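D7 protein (Anopheles stephensi, PDB 3NHI) binds and sequesters host mediators such as cysteinyl leukotrienes and thromboxane A2 as a mosquito salivary protein, and so modulates blood feeding. Local coordinates at residues T34-W39 against D45-C50; Y19-P24 against I210-N215; H261-R264 against A269-L272. All blocks are in the same frame, centred on the assembly; numbering follows the deposited sequence.

Interaction 1: residues T34-W39 against D45-C50; sequences TLWNAW and DAITHC. With EAH ((5S,7E,9E,11Z,14Z)-5-hydroxyicosa-7,9,11,14-tetraenoic acid), chain B.
The contact of W36 with I47 and T48 belongs to the corner between two consecutive helices, 28-37 and 46-58, beside the lipid pocket of this all-helical odorant-binding-protein fold. The first helix ends here, and the second starts after a short loop. The indole of W36 bridges the two. Its CH2 atom packs on I47 CG2 at 3.7 Å, and the methyl meets the six-membered ring at its edge. On the pyrrole side, W36 NE1 points in the ring plane at T48 OG1, 3.4 Å away. This hydrogen bond is weak and bent, at 149°. The same hydroxyl oxygen is also hydrogen-bonded to the backbone oxygen of P43, its stronger partner, in the loop between the helices. W36 also stacks on Y51, and both residues bind thromboxane A2.

The second helix has a capped start. D45 is its N-cap. D45 OD2 takes a straight bond from T48 N at 3.2 Å and a weaker one from I47 N, so one carboxylate oxygen serves two amides of the first turn. Its other oxygen is hydrogen-bonded to Y32 of helix 28-37.

The first helix stops in a Schellman motif. W39, with positive phi (59°), is its C-prime residue. W39 N bonds to W36 O at 2.8 Å, and R40 N to L35 O. This reversal probably helps to bring the W39 side chain to the bound fatty acid. Part of the ligand's conjugated triene lies over one face of the indole, with C10 3.4 Å from CE2 of W39. The W36 carbonyl oxygen borders the same chain. One polar grip comes from the indole N-H, beside bonds to K151 and G133: W39 NE1 donates to the ligand hydroxyl O3 at 2.9 Å and 154°.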
loop_
_atom_site.group_PDB
_atom_site.type_symbol
_atom_site.label_atom_id
_atom_site.label_comp_id
_atom_site.label_asym_id
_atom_site.label_seq_id
_atom_site.Cartn_x
_atom_site.Cartn_y
_atom_site.Cartn_z
ATOM N N THR A 34 19.605 -0.151 3.764
ATOM C CA THR A 34 20.638 0.086 2.742
ATOM C C THR A 34 20.757 -1.086 1.764
ATOM O O THR A 34 20.830 -0.888 0.545
ATOM C CB THR A 34 22.019 0.380 3.381
ATOM O OG1 THR A 34 21.901 1.484 4.286
ATOM C CG2 THR A 34 23.065 0.717 2.318
ATOM N N LEU A 35 20.776 -2.302 2.302
ATOM C CA LEU A 35 20.855 -3.500 1.474
ATOM C C LEU A 35 19.579 -3.699 0.659
ATOM O O LEU A 35 19.637 -3.949 -0.545
ATOM C CB LEU A 35 21.167 -4.734 2.335
ATOM C CG LEU A 35 22.631 -4.865 2.785
ATOM C CD1 LEU A 35 22.756 -5.797 3.982
ATOM C CD2 LEU A 35 23.528 -5.337 1.643
ATOM N N TRP A 36 18.427 -3.569 1.313
ATOM C CA TRP A 36 17.155 -3.796 0.633
ATOM C C TRP A 36 16.859 -2.719 -0.413
ATOM O O TRP A 36 16.303 -3.028 -1.465
ATOM C CB TRP A 36 15.991 -3.913 1.629
ATOM C CG TRP A 36 16.126 -5.021 2.638
ATOM C CD1 TRP A 36 17.043 -6.041 2.643
ATOM C CD2 TRP A 36 15.290 -5.226 3.783
ATOM N NE1 TRP A 36 16.834 -6.858 3.732
ATOM C CE2 TRP A 36 15.767 -6.379 4.447
ATOM C CE3 TRP A 36 14.191 -4.538 4.319
ATOM C CZ2 TRP A 36 15.176 -6.868 5.616
ATOM C CZ3 TRP A 36 13.604 -5.023 5.486
ATOM C CH2 TRP A 36 14.101 -6.174 6.122
ATOM N N ASN A 37 17.218 -1.466 -0.123
ATOM C CA ASN A 37 17.070 -0.373 -1.088
ATOM C C ASN A 37 17.839 -0.667 -2.373
ATOM O O ASN A 37 17.421 -0.263 -3.462
ATOM C CB ASN A 37 17.567 0.958 -0.508
ATOM C CG ASN A 37 16.559 1.631 0.414
ATOM O OD1 ASN A 37 15.439 1.155 0.604
ATOM N ND2 ASN A 37 16.959 2.761 0.988
ATOM N N ALA A 38 18.955 -1.381 -2.236
ATOM C CA ALA A 38 19.782 -1.766 -3.373
ATOM C C ALA A 38 19.313 -3.086 -3.989
ATOM O O ALA A 38 19.984 -3.641 -4.860
ATOM C CB ALA A 38 21.243 -1.863 -2.946
ATOM N N TRP A 39 18.159 -3.582 -3.538
ATOM C CA TRP A 39 17.589 -4.846 -4.026
ATOM C C TRP A 39 18.532 -6.039 -3.812
ATOM O O TRP A 39 18.647 -6.938 -4.649
ATOM C CB TRP A 39 17.095 -4.715 -5.481
ATOM C CG TRP A 39 15.770 -4.001 -5.576
ATOM C CD1 TRP A 39 15.517 -2.692 -5.271
ATOM C CD2 TRP A 39 14.528 -4.564 -6.002
ATOM N NE1 TRP A 39 14.187 -2.404 -5.485
ATOM C CE2 TRP A 39 13.554 -3.537 -5.932
ATOM C CE3 TRP A 39 14.138 -5.840 -6.435
ATOM C CZ2 TRP A 39 12.212 -3.750 -6.285
ATOM C CZ3 TRP A 39 12.799 -6.052 -6.789
ATOM C CH2 TRP A 39 11.854 -5.009 -6.707
ATOM N N ASP A 45 19.353 -13.787 7.010
ATOM C CA ASP A 45 18.759 -14.074 8.310
ATOM C C ASP A 45 17.245 -13.943 8.241
ATOM O O ASP A 45 16.714 -13.554 7.200
ATOM C CB ASP A 45 19.371 -13.189 9.420
ATOM C CG ASP A 45 19.062 -11.699 9.255
ATOM O OD1 ASP A 45 19.809 -10.894 9.848
ATOM O OD2 ASP A 45 18.087 -11.314 8.579
ATOM N N ALA A 46 16.562 -14.255 9.341
ATOM C CA ALA A 46 15.101 -14.307 9.384
ATOM C C ALA A 46 14.416 -12.973 9.087
ATOM O O ALA A 46 13.294 -12.956 8.593
ATOM C CB ALA A 46 14.627 -14.840 10.727
ATOM N N ILE A 47 15.087 -11.862 9.390
ATOM C CA ILE A 47 14.540 -10.537 9.089
ATOM C C ILE A 47 14.393 -10.391 7.572
ATOM O O ILE A 47 13.310 -10.089 7.078
ATOM C CB ILE A 47 15.403 -9.398 9.709
ATOM C CG1 ILE A 47 15.341 -9.468 11.239
ATOM C CG2 ILE A 47 14.920 -8.021 9.218
ATOM C CD1 ILE A 47 16.412 -8.663 11.962
ATOM N N THR A 48 15.471 -10.652 6.841
ATOM C CA THR A 48 15.420 -10.635 5.386
ATOM C C THR A 48 14.511 -11.725 4.827
ATOM O O THR A 48 13.761 -11.470 3.882
ATOM C CB THR A 48 16.814 -10.775 4.793
ATOM O OG1 THR A 48 17.643 -9.732 5.323
ATOM C CG2 THR A 48 16.781 -10.665 3.270
ATOM N N HIS A 49 14.543 -12.926 5.414
ATOM C CA HIS A 49 13.707 -14.018 4.905
ATOM C C HIS A 49 12.241 -13.600 4.889
ATOM O O HIS A 49 11.553 -13.768 3.876
ATOM C CB HIS A 49 13.830 -15.313 5.718
ATOM C CG HIS A 49 15.224 -15.848 5.831
ATOM N ND1 HIS A 49 15.602 -16.692 6.855
ATOM C CD2 HIS A 49 16.326 -15.667 5.064
ATOM C CE1 HIS A 49 16.874 -17.013 6.708
ATOM N NE2 HIS A 49 17.339 -16.404 5.632
ATOM N N CYS A 50 11.760 -13.043 5.999
ATOM C CA CYS A 50 10.350 -12.695 6.061
ATOM C C CYS A 50 10.022 -11.440 5.277
ATOM O O CYS A 50 8.905 -11.287 4.780
ATOM C CB CYS A 50 9.856 -12.613 7.504
ATOM S SG CYS A 50 9.802 -14.214 8.346
HETATM O O1 EAH B . 9.172 5.310 -6.936
HETATM C C1 EAH B . 9.872 4.453 -6.339
HETATM O O2 EAH B . 10.446 4.689 -5.248
HETATM C C2 EAH B . 10.019 3.080 -6.965
HETATM C C3 EAH B . 11.160 2.294 -6.316
HETATM C C4 EAH B . 10.654 1.403 -5.184
HETATM C C5 EAH B . 11.808 0.667 -4.536
HETATM O O3 EAH B . 12.249 -0.272 -5.374
HETATM C C6 EAH B . 11.354 0.022 -3.229
HETATM C C7 EAH B . 12.444 -0.854 -2.633
HETATM C C8 EAH B . 12.079 -2.316 -2.778
HETATM C C9 EAH B . 13.221 -3.146 -2.411
HETATM C C10 EAH B . 12.987 -4.426 -2.695
HETATM C C11 EAH B . 14.159 -5.209 -2.315
HETATM C C12 EAH B . 14.282 -6.519 -2.546
HETATM C C13 EAH B . 13.212 -7.354 -3.210
HETATM C C14 EAH B . 12.370 -7.987 -2.124
HETATM C C15 EAH B . 11.942 -9.252 -2.142
HETATM C C16 EAH B . 12.232 -10.216 -3.267
HETATM C C17 EAH B . 11.010 -10.301 -4.167
HETATM C C18 EAH B . 11.142 -9.348 -5.347
HETATM C C19 EAH B . 10.173 -9.734 -6.452
HETATM C C20 EAH B . 10.229 -8.736 -7.586
#

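Interaction 2: residues Y19-P24 against I210-N215; sequences YEDHLP and IVRDFN. With EAH ((5S,7E,9E,11Z,14Z)-5-hydroxyicosa-7,9,11,14-tetraenoic acid), chain B.
Salt bridges carry the contact between E20 and D21, at the end of helix 8-22, and R212 of helix 207-216. The two acids converge on one guanidinium nitrogen. R212 NH2 donates to E20 OE2 at 2.9 Å and to D21 OD1 at 3.0 Å. The first bond is the straighter, at 161°. It reaches the anti side of the E20 carboxylate, whose plane is nearly parallel to the guanidinium. R212 NH1 adds a weak, longer bond to the same OE2. The D21 carboxylate is turned steeply, with its plane 71° from the guanidinium. Its OD1 is met on the syn side and lies tilted from the guanidinium plane.

One water extends the network. It accepts from R212 NE at 2.8 Å and donates to D21 OD1 at 3.1 Å. The edge of the guanidinium is therefore used by both acids and the water. R212 can span the gap because its chain runs extended from CG to NE, with CG trans to the backbone N (chi1 -172°). The nearest CA atoms, those of D21 and R212, are still 11.4 Å apart.

Outside the pair, D21 OD2 makes a salt bridge to R17. Y19, one residue before E20, borders the ligand by van der Waals contact. Its OH is 3.6 Å from ligand C7 and is hydrogen-bonded to N37 OD1.

The contact is a surface salt-bridge network joining two distant parts of the chain. The two acids probably balance the positive charges of R212 and the nearby R17, whose guanidinium groups come close together.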
loop_
_atom_site.group_PDB
_atom_site.type_symbol
_atom_site.label_atom_id
_atom_site.label_comp_id
_atom_site.label_asym_id
_atom_site.label_seq_id
_atom_site.Cartn_x
_atom_site.Cartn_y
_atom_site.Cartn_z
ATOM N N TYR A 19 8.533 -2.927 4.201
ATOM C CA TYR A 19 9.552 -2.242 5.004
ATOM C C TYR A 19 9.014 -1.956 6.405
ATOM O O TYR A 19 9.678 -2.229 7.402
ATOM C CB TYR A 19 9.985 -0.922 4.352
ATOM C CG TYR A 19 11.105 -0.988 3.332
ATOM C CD1 TYR A 19 12.346 -0.415 3.601
ATOM C CD2 TYR A 19 10.905 -1.562 2.077
ATOM C CE1 TYR A 19 13.371 -0.438 2.662
ATOM C CE2 TYR A 19 11.926 -1.588 1.127
ATOM C CZ TYR A 19 13.151 -1.027 1.432
ATOM O OH TYR A 19 14.152 -1.058 0.495
ATOM N N GLU A 20 7.810 -1.400 6.488
ATOM C CA GLU A 20 7.224 -1.079 7.798
ATOM C C GLU A 20 7.119 -2.299 8.700
ATOM O O GLU A 20 7.378 -2.220 9.916
ATOM C CB GLU A 20 5.843 -0.441 7.642
ATOM C CG GLU A 20 5.863 0.965 7.081
ATOM C CD GLU A 20 4.486 1.514 6.779
ATOM O OE1 GLU A 20 4.429 2.620 6.209
ATOM O OE2 GLU A 20 3.468 0.851 7.091
ATOM N N ASP A 21 6.744 -3.426 8.111
ATOM C CA ASP A 21 6.456 -4.601 8.909
ATOM C C ASP A 21 7.683 -5.462 9.201
ATOM O O ASP A 21 7.623 -6.344 10.063
ATOM C CB ASP A 21 5.335 -5.408 8.271
ATOM C CG ASP A 21 3.984 -4.714 8.396
ATOM O OD1 ASP A 21 3.892 -3.685 9.100
ATOM O OD2 ASP A 21 3.025 -5.212 7.805
ATOM N N HIS A 22 8.789 -5.202 8.508
ATOM C CA HIS A 22 9.980 -6.061 8.652
ATOM C C HIS A 22 11.281 -5.369 9.018
ATOM O O HIS A 22 12.186 -6.019 9.525
ATOM C CB HIS A 22 10.139 -6.959 7.420
ATOM C CG HIS A 22 8.978 -7.873 7.236
ATOM N ND1 HIS A 22 8.849 -9.052 7.939
ATOM C CD2 HIS A 22 7.839 -7.733 6.520
ATOM C CE1 HIS A 22 7.696 -9.618 7.630
ATOM N NE2 HIS A 22 7.061 -8.836 6.777
ATOM N N LEU A 23 11.397 -4.069 8.776
ATOM C CA LEU A 23 12.587 -3.362 9.235
ATOM C C LEU A 23 12.696 -3.458 10.751
ATOM O O LEU A 23 11.698 -3.308 11.467
ATOM C CB LEU A 23 12.573 -1.894 8.816
ATOM C CG LEU A 23 12.929 -1.568 7.368
ATOM C CD1 LEU A 23 12.569 -0.118 7.095
ATOM C CD2 LEU A 23 14.404 -1.830 7.054
ATOM N N PRO A 24 13.910 -3.730 11.250
ATOM C CA PRO A 24 14.078 -3.643 12.694
ATOM C C PRO A 24 14.080 -2.186 13.149
ATOM O O PRO A 24 14.302 -1.283 12.341
ATOM C CB PRO A 24 15.442 -4.291 12.930
ATOM C CG PRO A 24 16.169 -4.148 11.651
ATOM C CD PRO A 24 15.145 -4.138 10.555
ATOM N N ILE A 210 -7.836 -0.880 10.095
ATOM C CA ILE A 210 -8.316 0.307 10.805
ATOM C C ILE A 210 -7.713 0.346 12.220
ATOM O O ILE A 210 -7.238 1.400 12.665
ATOM C CB ILE A 210 -9.854 0.392 10.790
ATOM C CG1 ILE A 210 -10.338 0.505 9.335
ATOM C CG2 ILE A 210 -10.359 1.557 11.645
ATOM C CD1 ILE A 210 -11.875 0.523 9.161
ATOM N N VAL A 211 -7.684 -0.799 12.907
ATOM C CA VAL A 211 -7.031 -0.882 14.211
ATOM C C VAL A 211 -5.570 -0.440 14.114
ATOM O O VAL A 211 -5.101 0.298 14.982
ATOM C CB VAL A 211 -7.152 -2.293 14.818
ATOM C CG1 VAL A 211 -6.264 -2.453 16.051
ATOM C CG2 VAL A 211 -8.611 -2.577 15.178
ATOM N N ARG A 212 -4.862 -0.860 13.060
ATOM C CA ARG A 212 -3.449 -0.494 12.881
ATOM C C ARG A 212 -3.266 1.026 12.897
ATOM O O ARG A 212 -2.309 1.534 13.481
ATOM C CB ARG A 212 -2.898 -1.084 11.586
ATOM C CG ARG A 212 -1.392 -0.928 11.408
ATOM C CD ARG A 212 -0.996 -1.616 10.116
ATOM N NE ARG A 212 0.452 -1.697 9.910
ATOM C CZ ARG A 212 1.152 -0.829 9.192
ATOM N NH1 ARG A 212 0.558 0.223 8.646
ATOM N NH2 ARG A 212 2.453 -1.003 9.028
ATOM N N ASP A 213 -4.209 1.746 12.294
ATOM C CA ASP A 213 -4.136 3.206 12.276
ATOM C C ASP A 213 -4.297 3.837 13.658
ATOM O O ASP A 213 -3.692 4.882 13.941
ATOM C CB ASP A 213 -5.158 3.789 11.300
ATOM C CG ASP A 213 -4.676 3.770 9.862
ATOM O OD1 ASP A 213 -3.557 3.295 9.600
ATOM O OD2 ASP A 213 -5.415 4.275 8.998
ATOM N N PHE A 214 -5.114 3.224 14.520
ATOM C CA PHE A 214 -5.203 3.667 15.913
ATOM C C PHE A 214 -3.932 3.315 16.693
ATOM O O PHE A 214 -3.467 4.103 17.524
ATOM C CB PHE A 214 -6.446 3.087 16.597
ATOM C CG PHE A 214 -7.727 3.757 16.194
ATOM C CD1 PHE A 214 -8.343 3.455 14.980
ATOM C CD2 PHE A 214 -8.319 4.697 17.027
ATOM C CE1 PHE A 214 -9.540 4.080 14.613
ATOM C CE2 PHE A 214 -9.515 5.317 16.673
ATOM C CZ PHE A 214 -10.123 5.009 15.459
ATOM N N ASN A 215 -3.352 2.149 16.407
ATOM C CA ASN A 215 -2.082 1.767 17.034
ATOM C C ASN A 215 -0.998 2.767 16.669
ATOM O O ASN A 215 -0.192 3.148 17.516
ATOM C CB ASN A 215 -1.669 0.354 16.626
ATOM C CG ASN A 215 -2.596 -0.707 17.187
ATOM O OD1 ASN A 215 -3.384 -0.451 18.101
ATOM N ND2 ASN A 215 -2.478 -1.913 16.657
HETATM O O1 EAH B . 9.172 5.310 -6.936
HETATM C C1 EAH B . 9.872 4.453 -6.339
HETATM O O2 EAH B . 10.446 4.689 -5.248
HETATM C C2 EAH B . 10.019 3.080 -6.965
HETATM C C3 EAH B . 11.160 2.294 -6.316
HETATM C C4 EAH B . 10.654 1.403 -5.184
HETATM C C5 EAH B . 11.808 0.667 -4.536
HETATM O O3 EAH B . 12.249 -0.272 -5.374
HETATM C C6 EAH B . 11.354 0.022 -3.229
HETATM C C7 EAH B . 12.444 -0.854 -2.633
HETATM C C8 EAH B . 12.079 -2.316 -2.778
HETATM C C9 EAH B . 13.221 -3.146 -2.411
HETATM C C10 EAH B . 12.987 -4.426 -2.695
HETATM C C11 EAH B . 14.159 -5.209 -2.315
HETATM C C12 EAH B . 14.282 -6.519 -2.546
HETATM C C13 EAH B . 13.212 -7.354 -3.210
HETATM C C14 EAH B . 12.370 -7.987 -2.124
HETATM C C15 EAH B . 11.942 -9.252 -2.142
HETATM C C16 EAH B . 12.232 -10.216 -3.267
HETATM C C17 EAH B . 11.010 -10.301 -4.167
HETATM C C18 EAH B . 11.142 -9.348 -5.347
HETATM C C19 EAH B . 10.173 -9.734 -6.452
HETATM C C20 EAH B . 10.229 -8.736 -7.586
HETATM O O HOH W 1 1.379 -4.197 10.777
#

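Interaction 3: residues H261-R264 against A269-L272; sequences HELR and AYLL
L263, R264 and Y270 form the closely packed, buried part of this contact, between helix 251-266 and the loop that follows it. L263 CD2 sits over one face of the Y270 ring, 4.1 Å from the centroid. It is 30° off the ring normal, an off-centre CH-pi contact. The methyl lies toward the hydroxyl end of the ring, with Y270 CE1 at 3.7 Å. With CG anti to the backbone N (chi1 -168°), the Y270 ring is carried to L263. The long axes of the two side chains cross at about a right angle.

R264 adds to this packing with its aliphatic carbons. Its CG stands 4.2 Å from Y270 CD2, approaching the ring obliquely. Its CD lies against the L271 methyl CD1 at 3.8 Å. No hydrogen bond crosses between the two segments here. A bend at chi3 turns the guanidinium away to D213 of helix 207-216, where NH2 makes a salt bridge.

The solvent side belongs to the loop. L271 is partly exposed, although it touches R264. A269 is exposed, and its CB points away from the helix.

The loop doubles back through a type I beta turn. L272 N bonds to A269 O at 3.0 Å, and Y270 and L271 occupy the middle positions, both directed at the helix. Around the contact, L263 and Y270 also pack on E286 of helix 280-288. R264 and L271 touch L216 of helix 207-216. L271 and L272 also touch E20 of helix 8-22.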
loop_
_atom_site.group_PDB
_atom_site.type_symbol
_atom_site.label_atom_id
_atom_site.label_comp_id
_atom_site.label_asym_id
_atom_site.label_seq_id
_atom_site.Cartn_x
_atom_site.Cartn_y
_atom_site.Cartn_z
ATOM N N HIS A 261 -3.035 8.921 8.467
ATOM C CA HIS A 261 -2.959 8.086 7.276
ATOM C C HIS A 261 -3.050 8.920 5.995
ATOM O O HIS A 261 -2.403 8.579 4.999
ATOM C CB HIS A 261 -3.972 6.941 7.290
ATOM C CG HIS A 261 -3.545 5.752 6.476
ATOM N ND1 HIS A 261 -4.087 4.501 6.668
ATOM C CD2 HIS A 261 -2.616 5.610 5.496
ATOM C CE1 HIS A 261 -3.534 3.645 5.823
ATOM N NE2 HIS A 261 -2.636 4.291 5.103
ATOM N N GLU A 262 -3.792 10.027 6.009
ATOM C CA GLU A 262 -3.732 10.901 4.834
ATOM C C GLU A 262 -2.282 11.300 4.513
ATOM O O GLU A 262 -1.821 11.148 3.372
ATOM C CB GLU A 262 -4.608 12.150 4.947
ATOM C CG GLU A 262 -4.488 12.922 3.640
ATOM C CD GLU A 262 -5.330 14.168 3.514
ATOM O OE1 GLU A 262 -5.967 14.600 4.498
ATOM O OE2 GLU A 262 -5.323 14.735 2.402
ATOM N N LEU A 263 -1.565 11.775 5.530
ATOM C CA LEU A 263 -0.163 12.125 5.354
ATOM C C LEU A 263 0.662 10.957 4.827
ATOM O O LEU A 263 1.404 11.096 3.852
ATOM C CB LEU A 263 0.424 12.635 6.674
ATOM C CG LEU A 263 1.931 12.885 6.704
ATOM C CD1 LEU A 263 2.391 13.864 5.604
ATOM C CD2 LEU A 263 2.295 13.385 8.078
ATOM N N ARG A 264 0.520 9.807 5.475
ATOM C CA ARG A 264 1.272 8.620 5.096
ATOM C C ARG A 264 0.922 8.152 3.684
ATOM O O ARG A 264 1.773 7.594 2.986
ATOM C CB ARG A 264 1.046 7.507 6.120
ATOM C CG ARG A 264 1.693 7.835 7.456
ATOM C CD ARG A 264 1.679 6.691 8.434
ATOM N NE ARG A 264 0.349 6.408 8.949
ATOM C CZ ARG A 264 -0.400 5.349 8.629
ATOM N NH1 ARG A 264 -0.001 4.435 7.757
ATOM N NH2 ARG A 264 -1.585 5.215 9.186
ATOM N N ALA A 269 7.157 6.788 2.019
ATOM C CA ALA A 269 8.404 6.603 2.765
ATOM C C ALA A 269 8.340 7.152 4.191
ATOM O O ALA A 269 9.309 7.038 4.939
ATOM C CB ALA A 269 9.585 7.222 2.011
ATOM N N TYR A 270 7.198 7.720 4.574
ATOM C CA TYR A 270 7.098 8.481 5.826
ATOM C C TYR A 270 7.633 7.772 7.072
ATOM O O TYR A 270 8.372 8.376 7.855
ATOM C CB TYR A 270 5.659 8.960 6.077
ATOM C CG TYR A 270 5.600 9.968 7.195
ATOM C CD1 TYR A 270 5.827 11.317 6.940
ATOM C CD2 TYR A 270 5.354 9.568 8.512
ATOM C CE1 TYR A 270 5.801 12.252 7.968
ATOM C CE2 TYR A 270 5.321 10.496 9.546
ATOM C CZ TYR A 270 5.542 11.831 9.262
ATOM O OH TYR A 270 5.515 12.758 10.279
ATOM N N LEU A 271 7.254 6.511 7.266
ATOM C CA LEU A 271 7.637 5.770 8.471
ATOM C C LEU A 271 8.980 5.051 8.349
ATOM O O LEU A 271 9.462 4.469 9.321
ATOM C CB LEU A 271 6.549 4.756 8.851
ATOM C CG LEU A 271 5.178 5.290 9.287
ATOM C CD1 LEU A 271 4.209 4.151 9.541
ATOM C CD2 LEU A 271 5.291 6.154 10.536
ATOM N N LEU A 272 9.592 5.106 7.168
ATOM C CA LEU A 272 10.676 4.168 6.835
ATOM C C LEU A 272 12.039 4.408 7.492
ATOM O O LEU A 272 12.804 3.455 7.661
ATOM C CB LEU A 272 10.801 3.985 5.315
ATOM C CG LEU A 272 9.532 3.501 4.590
ATOM C CD1 LEU A 272 9.845 3.013 3.183
ATOM C CD2 LEU A 272 8.775 2.418 5.363
#

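Interactions 1 and 2 have centres 18 Å apart, and interactions 2 and 3 only 11 Å. Interaction 1 joins helices 28-37 and 46-58 near the lipid. Interaction 2 ties helix 8-22, which precedes them, to helix 207-216 far along the chain, so its two segments bracket interaction 1 in sequence. Interaction 3 follows both, at helix 251-266 and its loop. Y19 OH and N37 OD1 connect interactions 1 and 2, and both touch the ligand. D213 connects interaction 2 to H261 and R264 of interaction 3. Together they link helices at the lipid site to those of the C-terminal part.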